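Local atomic coordinates of xyloglucan-specific endo-beta-1,4-glucanase (Uncultured bacterium, PDB entry 4W88), a protein that hydrolyses the beta-1,4-glucan backbone of xyloglucan from within the chain, as a family 5 glycoside hydrolase built on a TIM barrel. Residues A[2-5]-A[6-10]; A[116-119]-A[120-124]; A[202-205]-A[206-210]; A[277-280]-A[281-285]. The protein carries 1 engineered substitution. All coordinates share one frame; numbering follows the deposited sequence.

Contact 1. Residues A[2-5]-A[6-10]; sequences RSRV and FDILS
R4 and I8, one helical turn apart, lie side by side and point the same way, the isoleucine methyl reaching the flat end of the arginine. Followed outward, I8 CB packs against the carbonyl oxygens of R4 and V5, and CG1 comes to 3.5 Å from R4 O. CD1 then stands over the centre of the R4 guanidinium, 4.1 Å from its CZ, so that an apolar methyl covers one face of the charged group. The arginine is extended from CG to NE, which carries its end out to the polar partners beyond the helix: NH1 donates to D190 O. Both residues belong to the short N-terminal helix 3-9, which precedes the first strand of the TIM barrel, strand 15-18. Here the i to i+4 bonds run from D7 N to S3 O (2.9 Å), from I8 N to R4 O (3.0 Å) and, nearly straight at 175°, from L9 N to V5 O. The first of the series, F6 N to R2 O at 3.5 Å, is weak. V5 and L9 repeat the side-by-side arrangement on a buried flank, V5 CG1 touching L9 CD1 at 3.8 Å, while V5 also packs on P266. The F6 ring has S3 CA at its edge, and the F6 side chain also touches P266. R2 leads away from the helix, its NH1 and NH2 bonded to the carbonyl oxygens of D215 and P213.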
loop_
_atom_site.group_PDB
_atom_site.type_symbol
_atom_site.label_atom_id
_atom_site.label_comp_id
_atom_site.label_asym_id
_atom_site.label_seq_id
_atom_site.Cartn_x
_atom_site.Cartn_y
_atom_site.Cartn_z
ATOM N N ARG A 2 2.920 -14.119 16.869
ATOM C CA ARG A 2 3.079 -13.512 15.535
ATOM C C ARG A 2 4.501 -12.986 15.282
ATOM O O ARG A 2 4.748 -12.177 14.375
ATOM C CB ARG A 2 2.097 -12.395 15.424
ATOM C CG ARG A 2 0.666 -12.895 15.541
ATOM C CD ARG A 2 -0.320 -11.756 15.620
ATOM N NE ARG A 2 -1.662 -12.295 15.857
ATOM C CZ ARG A 2 -2.466 -12.780 14.912
ATOM N NH1 ARG A 2 -2.091 -12.868 13.660
ATOM N NH2 ARG A 2 -3.645 -13.261 15.249
ATOM N N SER A 3 5.457 -13.494 16.020
ATOM C CA SER A 3 6.760 -12.869 16.000
ATOM C C SER A 3 7.507 -13.094 14.657
ATOM O O SER A 3 8.349 -12.292 14.300
ATOM C CB SER A 3 7.558 -13.351 17.195
ATOM O OG SER A 3 7.732 -14.702 17.061
ATOM N N ARG A 4 7.212 -14.161 13.910
ATOM C CA ARG A 4 7.765 -14.282 12.552
ATOM C C ARG A 4 7.509 -13.076 11.645
ATOM O O ARG A 4 8.399 -12.598 10.939
ATOM C CB ARG A 4 7.191 -15.509 11.865
ATOM C CG ARG A 4 7.808 -15.753 10.535
ATOM C CD ARG A 4 7.720 -17.220 10.123
ATOM N NE ARG A 4 8.143 -17.333 8.726
ATOM C CZ ARG A 4 7.340 -17.078 7.701
ATOM N NH1 ARG A 4 6.152 -16.613 7.941
ATOM N NH2 ARG A 4 7.784 -17.140 6.456
ATOM N N VAL A 5 6.294 -12.557 11.702
ATOM C CA VAL A 5 5.929 -11.396 10.885
ATOM C C VAL A 5 6.727 -10.163 11.367
ATOM O O VAL A 5 7.313 -9.450 10.576
ATOM C CB VAL A 5 4.445 -11.063 10.936
ATOM C CG1 VAL A 5 4.162 -9.810 10.122
ATOM C CG2 VAL A 5 3.621 -12.234 10.432
ATOM N N PHE A 6 6.800 -9.968 12.668
ATOM C CA PHE A 6 7.608 -8.859 13.233
ATOM C C PHE A 6 9.074 -8.982 12.818
ATOM O O PHE A 6 9.695 -7.990 12.413
ATOM C CB PHE A 6 7.470 -8.792 14.749
ATOM C CG PHE A 6 6.149 -8.249 15.236
ATOM C CD1 PHE A 6 5.802 -6.926 15.080
ATOM C CD2 PHE A 6 5.251 -9.070 15.920
ATOM C CE1 PHE A 6 4.592 -6.437 15.564
ATOM C CE2 PHE A 6 4.029 -8.584 16.375
ATOM C CZ PHE A 6 3.706 -7.261 16.246
ATOM N N ASP A 7 9.616 -10.196 12.826
ATOM C CA ASP A 7 11.006 -10.353 12.406
ATOM C C ASP A 7 11.242 -10.010 10.985
ATOM O O ASP A 7 12.190 -9.306 10.698
ATOM C CB ASP A 7 11.485 -11.784 12.619
ATOM C CG ASP A 7 11.622 -12.092 14.051
ATOM O OD1 ASP A 7 11.591 -11.208 14.973
ATOM O OD2 ASP A 7 11.895 -13.292 14.292
ATOM N N ILE A 8 10.350 -10.463 10.101
ATOM C CA ILE A 8 10.471 -10.102 8.688
ATOM C C ILE A 8 10.420 -8.591 8.504
ATOM O O ILE A 8 11.320 -8.023 7.888
ATOM C CB ILE A 8 9.402 -10.804 7.834
ATOM C CG1 ILE A 8 9.730 -12.296 7.765
ATOM C CG2 ILE A 8 9.344 -10.243 6.453
ATOM C CD1 ILE A 8 8.592 -13.169 7.281
ATOM N N LEU A 9 9.396 -7.938 9.064
ATOM C CA LEU A 9 9.241 -6.499 8.873
ATOM C C LEU A 9 10.429 -5.716 9.465
ATOM O O LEU A 9 10.727 -4.632 8.961
ATOM C CB LEU A 9 7.953 -6.031 9.525
ATOM C CG LEU A 9 6.665 -6.565 8.882
ATOM C CD1 LEU A 9 5.439 -6.256 9.740
ATOM C CD2 LEU A 9 6.480 -6.001 7.460
ATOM N N SER A 10 11.069 -6.203 10.533
ATOM C CA SER A 10 12.173 -5.478 11.144
ATOM C C SER A 10 13.360 -5.276 10.222
ATOM O O SER A 10 14.210 -4.452 10.494
ATOM C CB SER A 10 12.660 -6.187 12.418
ATOM O OG SER A 10 13.371 -7.396 12.147
#

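Contact 2. Residues A[116-119]-A[120-124]; sequences NEAA and LCEEL
From E117 to L124 the backbone is regular alpha-helix, with N116 as its N-cap residue and i to i+4 bonds such as C121 N to E117 O, 2.8 Å long and close to straight (173°). The N116 side chain makes no capping bond; it crosses that of L120 at about a right angle, ND2 lying 4.0 Å from L120 CG. L120 CG also comes to 3.3 Å from N116 O, the same oxygen that accepts the leucine's backbone N-H. This is the opening of helix 117-134, which follows the third barrel strand, 97-101, in the alternating strand and helix order of the TIM barrel. L120 and the extended E117 both turn to the neighbouring helix 164-182, sharing L169 there, and C121 SG sits 4.1 Å from E117 CG. On the exposed side E122 has CG beside its own backbone N (chi1 -70°), which lays the start of the chain against A118 O; its OE2 ends 3.8 Å from A118 CB. A119 O takes two donors, E123 N at 3.0 Å and, weakly, a water. That water also donates to E123 OE2 at 2.9 Å, linking the carboxylate of the buried E123 back to the first turn.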
loop_
_atom_site.group_PDB
_atom_site.type_symbol
_atom_site.label_atom_id
_atom_site.label_comp_id
_atom_site.label_asym_id
_atom_site.label_seq_id
_atom_site.Cartn_x
_atom_site.Cartn_y
_atom_site.Cartn_z
ATOM N N ASN A 116 -23.838 -7.566 -2.068
ATOM C CA ASN A 116 -23.117 -8.244 -3.140
ATOM C C ASN A 116 -21.927 -9.034 -2.635
ATOM O O ASN A 116 -20.942 -9.224 -3.385
ATOM C CB ASN A 116 -22.651 -7.224 -4.151
ATOM C CG ASN A 116 -22.319 -7.813 -5.446
ATOM O OD1 ASN A 116 -22.901 -8.860 -5.872
ATOM N ND2 ASN A 116 -21.383 -7.133 -6.167
ATOM N N GLU A 117 -22.011 -9.502 -1.392
ATOM C CA GLU A 117 -20.834 -10.096 -0.751
ATOM C C GLU A 117 -20.274 -11.299 -1.533
ATOM O O GLU A 117 -19.045 -11.403 -1.713
ATOM C CB GLU A 117 -21.166 -10.482 0.661
ATOM C CG GLU A 117 -20.076 -11.245 1.375
ATOM C CD GLU A 117 -20.385 -11.491 2.822
ATOM O OE1 GLU A 117 -20.117 -12.545 3.270
ATOM O OE2 GLU A 117 -20.826 -10.630 3.552
ATOM N N ALA A 118 -21.141 -12.197 -1.983
ATOM C CA ALA A 118 -20.660 -13.396 -2.611
ATOM C C ALA A 118 -19.855 -13.076 -3.838
ATOM O O ALA A 118 -18.753 -13.581 -3.989
ATOM C CB ALA A 118 -21.822 -14.362 -2.938
ATOM N N ALA A 119 -20.391 -12.266 -4.760
ATOM C CA ALA A 119 -19.692 -11.920 -5.970
ATOM C C ALA A 119 -18.367 -11.245 -5.684
ATOM O O ALA A 119 -17.379 -11.484 -6.397
ATOM C CB ALA A 119 -20.528 -10.985 -6.845
ATOM N N LEU A 120 -18.345 -10.388 -4.666
ATOM C CA LEU A 120 -17.102 -9.691 -4.256
ATOM C C LEU A 120 -16.020 -10.620 -3.718
ATOM O O LEU A 120 -14.850 -10.582 -4.185
ATOM C CB LEU A 120 -17.372 -8.605 -3.200
ATOM C CG LEU A 120 -18.190 -7.416 -3.755
ATOM C CD1 LEU A 120 -18.776 -6.576 -2.634
ATOM C CD2 LEU A 120 -17.452 -6.490 -4.730
ATOM N N CYS A 121 -16.418 -11.490 -2.801
ATOM C CA CYS A 121 -15.518 -12.442 -2.256
ATOM C C CYS A 121 -14.945 -13.386 -3.324
ATOM O O CYS A 121 -13.743 -13.732 -3.271
ATOM C CB CYS A 121 -16.195 -13.272 -1.138
ATOM S SG CYS A 121 -16.289 -12.381 0.411
ATOM N N GLU A 122 -15.828 -13.837 -4.208
ATOM C CA GLU A 122 -15.470 -14.808 -5.203
ATOM C C GLU A 122 -14.485 -14.206 -6.222
ATOM O O GLU A 122 -13.476 -14.877 -6.618
ATOM C CB GLU A 122 -16.713 -15.364 -5.910
ATOM C CG GLU A 122 -17.500 -16.240 -4.968
ATOM C CD GLU A 122 -18.865 -16.635 -5.460
ATOM O OE1 GLU A 122 -19.142 -16.651 -6.669
ATOM O OE2 GLU A 122 -19.626 -17.078 -4.537
ATOM N N GLU A 123 -14.753 -12.957 -6.604
ATOM C CA GLU A 123 -13.840 -12.286 -7.550
ATOM C C GLU A 123 -12.440 -12.091 -6.884
ATOM O O GLU A 123 -11.414 -12.375 -7.498
ATOM C CB GLU A 123 -14.378 -10.979 -8.127
ATOM C CG GLU A 123 -13.375 -10.349 -9.065
ATOM C CD GLU A 123 -13.915 -9.356 -10.099
ATOM O OE1 GLU A 123 -13.127 -8.941 -10.983
ATOM O OE2 GLU A 123 -15.115 -9.026 -10.030
ATOM N N LEU A 124 -12.426 -11.570 -5.667
ATOM C CA LEU A 124 -11.148 -11.363 -4.958
ATOM C C LEU A 124 -10.342 -12.659 -4.843
ATOM O O LEU A 124 -9.136 -12.686 -5.093
ATOM C CB LEU A 124 -11.407 -10.778 -3.575
ATOM C CG LEU A 124 -10.186 -10.339 -2.746
ATOM C CD1 LEU A 124 -9.419 -9.214 -3.409
ATOM C CD2 LEU A 124 -10.525 -9.935 -1.336
HETATM O O HOH W 1 -17.266 -9.053 -8.067
#

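Contact 3. Residues A[202-205]-A[206-210]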
loop_
_atom_site.group_PDB
_atom_site.type_symbol
_atom_site.label_atom_id
_atom_site.label_comp_id
_atom_site.label_asym_id
_atom_site.label_seq_id
_atom_site.Cartn_x
_atom_site.Cartn_y
_atom_site.Cartn_z
ATOM N N SER A 202 -8.017 4.482 9.751
ATOM C CA SER A 202 -7.550 4.181 11.119
ATOM C C SER A 202 -8.313 4.889 12.250
ATOM O O SER A 202 -7.799 4.980 13.377
ATOM C CB SER A 202 -6.050 4.483 11.251
ATOM O OG SER A 202 -5.830 5.823 11.106
ATOM N N ASP A 203 -9.506 5.390 11.963
ATOM C CA ASP A 203 -10.378 5.975 13.003
ATOM C C ASP A 203 -10.792 4.850 13.960
ATOM O O ASP A 203 -10.905 3.644 13.574
ATOM C CB ASP A 203 -11.628 6.640 12.407
ATOM C CG ASP A 203 -11.327 7.749 11.403
ATOM O OD1 ASP A 203 -10.212 8.267 11.300
ATOM O OD2 ASP A 203 -12.298 8.152 10.689
ATOM N N GLU A 204 -11.101 5.264 15.191
ATOM C CA GLU A 204 -11.407 4.328 16.257
ATOM C C GLU A 204 -12.535 3.332 15.887
ATOM O O GLU A 204 -12.330 2.105 16.060
ATOM C CB GLU A 204 -11.675 5.024 17.632
ATOM C CG GLU A 204 -12.029 3.985 18.683
ATOM C CD GLU A 204 -11.837 4.495 20.084
ATOM O OE1 GLU A 204 -11.856 5.716 20.276
ATOM O OE2 GLU A 204 -11.635 3.654 20.942
ATOM N N PRO A 205 -13.699 3.835 15.369
ATOM C CA PRO A 205 -14.756 2.895 15.038
ATOM C C PRO A 205 -14.313 1.844 13.980
ATOM O O PRO A 205 -14.750 0.670 14.007
ATOM C CB PRO A 205 -15.876 3.810 14.489
ATOM C CG PRO A 205 -15.571 5.159 15.015
ATOM C CD PRO A 205 -14.094 5.222 15.052
ATOM N N THR A 206 -13.454 2.265 13.035
ATOM C CA THR A 206 -13.013 1.370 11.973
ATOM C C THR A 206 -12.110 0.281 12.542
ATOM O O THR A 206 -12.219 -0.880 12.159
ATOM C CB THR A 206 -12.236 2.164 10.937
ATOM O OG1 THR A 206 -12.900 3.417 10.679
ATOM C CG2 THR A 206 -11.994 1.368 9.675
ATOM N N LEU A 207 -11.229 0.651 13.471
ATOM C CA LEU A 207 -10.331 -0.341 14.060
ATOM C C LEU A 207 -11.092 -1.264 15.005
ATOM O O LEU A 207 -10.803 -2.451 15.035
ATOM C CB LEU A 207 -9.196 0.354 14.795
ATOM C CG LEU A 207 -8.156 1.124 13.982
ATOM C CD1 LEU A 207 -7.225 1.895 14.929
ATOM C CD2 LEU A 207 -7.365 0.181 13.103
ATOM N N LYS A 208 -12.017 -0.696 15.808
ATOM C CA LYS A 208 -12.865 -1.477 16.720
ATOM C C LYS A 208 -13.596 -2.594 15.961
ATOM O O LYS A 208 -13.778 -3.665 16.486
ATOM C CB LYS A 208 -13.848 -0.560 17.461
ATOM C CG LYS A 208 -14.734 -1.223 18.470
ATOM C CD LYS A 208 -15.636 -0.180 19.153
ATOM C CE LYS A 208 -14.851 0.816 20.015
ATOM N NZ LYS A 208 -15.704 1.723 20.849
ATOM N N ASP A 209 -13.964 -2.386 14.712
ATOM C CA ASP A 209 -14.724 -3.419 13.996
ATOM C C ASP A 209 -13.873 -4.401 13.225
ATOM O O ASP A 209 -14.418 -5.273 12.583
ATOM C CB ASP A 209 -15.719 -2.782 13.008
ATOM C CG ASP A 209 -16.961 -2.245 13.699
ATOM O OD1 ASP A 209 -17.163 -2.528 14.901
ATOM O OD2 ASP A 209 -17.740 -1.523 13.065
ATOM N N LEU A 210 -12.573 -4.217 13.173
ATOM C CA LEU A 210 -11.714 -5.072 12.348
ATOM C C LEU A 210 -11.510 -6.414 13.018
ATOM O O LEU A 210 -11.011 -6.499 14.123
ATOM C CB LEU A 210 -10.338 -4.450 12.142
ATOM C CG LEU A 210 -9.358 -5.230 11.254
ATOM C CD1 LEU A 210 -9.767 -5.188 9.782
ATOM C CD2 LEU A 210 -7.980 -4.658 11.417
#
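E204 and K208 stand one turn apart with their charged ends near each other but not joined: E204 OE2 and K208 NZ are 4.5 Å apart, too far for a salt bridge. The lysine leaves the backbone with CG anti to N and then bends at chi3 (-66°), and its CE passes 4.4 Å from E204 OE2. That oxygen has a firmer partner in Y259 OH, on helix 246-261, so K208 probably adds a weak electrostatic attraction, as does K258 in a long ion pair. Beneath the pair, K208 N donates to E204 O at 2.8 Å, nearly straight. L207 is directed back along the helix start instead: its CD1 reaches 3.5 Å from S202 O, while the side chain also packs on Y259 and L260. T206 turns its hydroxyl to the N-terminal end, OG1 lying 3.9 Å from D203 CB and hydrogen-bonded to N201 OD1. Helix 204-208 is the short helix of a beta-alpha-beta crossover between barrel strands 193-196 and 218-223, and D203 is its N-cap residue, though the aspartate side chain makes no capping bond. D203 O accepts L207 N at 3.0 Å and, weakly and with a strongly bent angle of 120°, T206 N. P205 sits in the first turn, where a backbone N-H would have no i-4 acceptor within the helix, so its lack of one costs no helix bond. The helix gives out one turn later: D209 N to P205 O is longer, 3.2 Å, and D209 turns its carboxylate to a salt bridge with R167.

Contact 4. Residues A[277-280]-A[281-285]; sequences KENT and EDIVR
With chi1 at 64°, N279 places CG between its backbone N and carbonyl carbon, turning the amide across the side chain of I283. I283 CG1 lies beside its own backbone N (chi1 -65°), and the chain then runs on extended to CD1. The two side chains therefore cross at about a right angle: I283 CD1 comes to 3.2 Å from N279 OD1, while I283 CG1 is 3.6 Å from N279 ND2. The amide is held at both ends. N279 OD1 accepts K277 N at 2.8 Å from above the carbonyl plane, and ND2 donates to S239 O, so bonds at both its oxygen and its nitrogen set the rotation of the group. N279 is the N-cap residue of helix 280-295, which follows the seventh strand of the TIM barrel, 267-272; its side chain makes no capping bond and instead joins the preceding loop, through K277, to the loop carrying S239. The helix begins with I283 N to N279 O at 3.0 Å and V284 N to T280 O at 2.9 Å. D282 rests its OD2 3.6 Å from N279 CB, and its OD1 takes both W241 N and R285 NH2, the latter a 3.0 Å salt bridge that meets the carboxylate from above its plane. R285 NE in turn donates to W241 O, while the guanidinium has E281 O over the centre of one face. An acid and a base, both bonded to the W241 backbone, tie the helix start to that loop, and the negative charge of D282, in the first turn, would probably also interact favourably with the helix dipole.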
loop_
_atom_site.group_PDB
_atom_site.type_symbol
_atom_site.label_atom_id
_atom_site.label_comp_id
_atom_site.label_asym_id
_atom_site.label_seq_id
_atom_site.Cartn_x
_atom_site.Cartn_y
_atom_site.Cartn_z
ATOM N N LYS A 277 5.038 21.359 -1.607
ATOM C CA LYS A 277 4.380 22.697 -1.650
ATOM C C LYS A 277 5.418 23.813 -1.462
ATOM O O LYS A 277 5.204 24.754 -0.699
ATOM C CB LYS A 277 3.344 22.797 -0.518
ATOM C CG LYS A 277 2.196 21.799 -0.497
ATOM C CD LYS A 277 1.427 21.846 0.807
ATOM C CE LYS A 277 0.305 20.810 0.759
ATOM N NZ LYS A 277 -0.649 21.084 1.882
ATOM N N GLU A 278 6.578 23.635 -2.143
ATOM C CA GLU A 278 7.727 24.568 -2.084
ATOM C C GLU A 278 8.097 24.789 -0.628
ATOM O O GLU A 278 8.348 25.924 -0.187
ATOM C CB GLU A 278 7.485 25.875 -2.817
ATOM C CG GLU A 278 6.928 25.626 -4.173
ATOM C CD GLU A 278 7.634 26.175 -5.261
ATOM O OE1 GLU A 278 8.429 25.377 -5.787
ATOM O OE2 GLU A 278 7.336 27.365 -5.567
ATOM N N ASN A 279 8.153 23.684 0.100
ATOM C CA ASN A 279 8.201 23.702 1.538
ATOM C C ASN A 279 9.101 22.589 2.066
ATOM O O ASN A 279 8.737 21.863 3.015
ATOM C CB ASN A 279 6.800 23.571 2.144
ATOM C CG ASN A 279 6.130 22.234 1.828
ATOM O OD1 ASN A 279 6.404 21.606 0.806
ATOM N ND2 ASN A 279 5.266 21.801 2.739
ATOM N N THR A 280 10.274 22.471 1.455
ATOM C CA THR A 280 11.207 21.417 1.793
ATOM C C THR A 280 11.463 21.275 3.279
ATOM O O THR A 280 11.384 20.182 3.856
ATOM C CB THR A 280 12.546 21.677 1.140
ATOM O OG1 THR A 280 12.388 21.593 -0.268
ATOM C CG2 THR A 280 13.555 20.596 1.575
ATOM N N GLU A 281 11.817 22.392 3.908
ATOM C CA GLU A 281 12.156 22.344 5.363
ATOM C C GLU A 281 10.968 21.890 6.233
ATOM O O GLU A 281 11.124 21.229 7.270
ATOM C CB GLU A 281 12.636 23.719 5.847
ATOM C CG GLU A 281 13.919 24.137 5.168
ATOM C CD GLU A 281 13.641 25.170 4.077
ATOM O OE1 GLU A 281 14.206 26.359 4.250
ATOM O OE2 GLU A 281 12.895 24.784 3.053
ATOM N N ASP A 282 9.748 22.284 5.838
ATOM C CA ASP A 282 8.574 21.838 6.566
ATOM C C ASP A 282 8.308 20.341 6.417
ATOM O O ASP A 282 7.981 19.656 7.392
ATOM C CB ASP A 282 7.327 22.623 6.095
ATOM C CG ASP A 282 7.492 24.088 6.298
ATOM O OD1 ASP A 282 7.349 24.517 7.456
ATOM O OD2 ASP A 282 7.802 24.812 5.340
ATOM N N ILE A 283 8.455 19.860 5.202
ATOM C CA ILE A 283 8.309 18.424 5.007
ATOM C C ILE A 283 9.370 17.628 5.791
ATOM O O ILE A 283 9.028 16.611 6.400
ATOM C CB ILE A 283 8.256 18.037 3.514
ATOM C CG1 ILE A 283 6.994 18.621 2.866
ATOM C CG2 ILE A 283 8.375 16.531 3.351
ATOM C CD1 ILE A 283 6.910 18.458 1.362
ATOM N N VAL A 284 10.645 18.064 5.748
ATOM C CA VAL A 284 11.638 17.435 6.598
ATOM C C VAL A 284 11.223 17.365 8.064
ATOM O O VAL A 284 11.405 16.315 8.719
ATOM C CB VAL A 284 13.013 18.110 6.399
ATOM C CG1 VAL A 284 14.053 17.587 7.412
ATOM C CG2 VAL A 284 13.477 17.895 4.924
ATOM N N ARG A 285 10.727 18.474 8.630
ATOM C CA ARG A 285 10.250 18.457 10.002
ATOM C C ARG A 285 9.058 17.512 10.227
ATOM O O ARG A 285 8.997 16.780 11.236
ATOM C CB ARG A 285 9.881 19.880 10.449
ATOM C CG ARG A 285 11.096 20.788 10.634
ATOM C CD ARG A 285 10.741 22.058 11.414
ATOM N NE ARG A 285 10.062 22.989 10.506
ATOM C CZ ARG A 285 10.662 23.838 9.679
ATOM N NH1 ARG A 285 11.960 23.930 9.619
ATOM N NH2 ARG A 285 9.938 24.606 8.888
#

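All four contacts lie at the start of a helix, their turns linked by i to i+4 bonds; each is partly buried. Contact 1 belongs to the helix before the first barrel strand, whereas contacts 2, 3 and 4 open helices after strands 97-101, 193-196 and 267-272. Contacts 2 and 4 lie on opposite sides of the chain's centre, their centres about 43 Å apart. Contact 1 mixes buried V5, I8 and L9 with arginines bonded to carbonyls elsewhere; contact 2 has a water bridge, contact 3 a loose charge pair, contact 4 a true salt bridge. Exposed sides carry F6 and D7, E122, K208 and E281 respectively. Helix 164-182 meets both contacts 2 and 3.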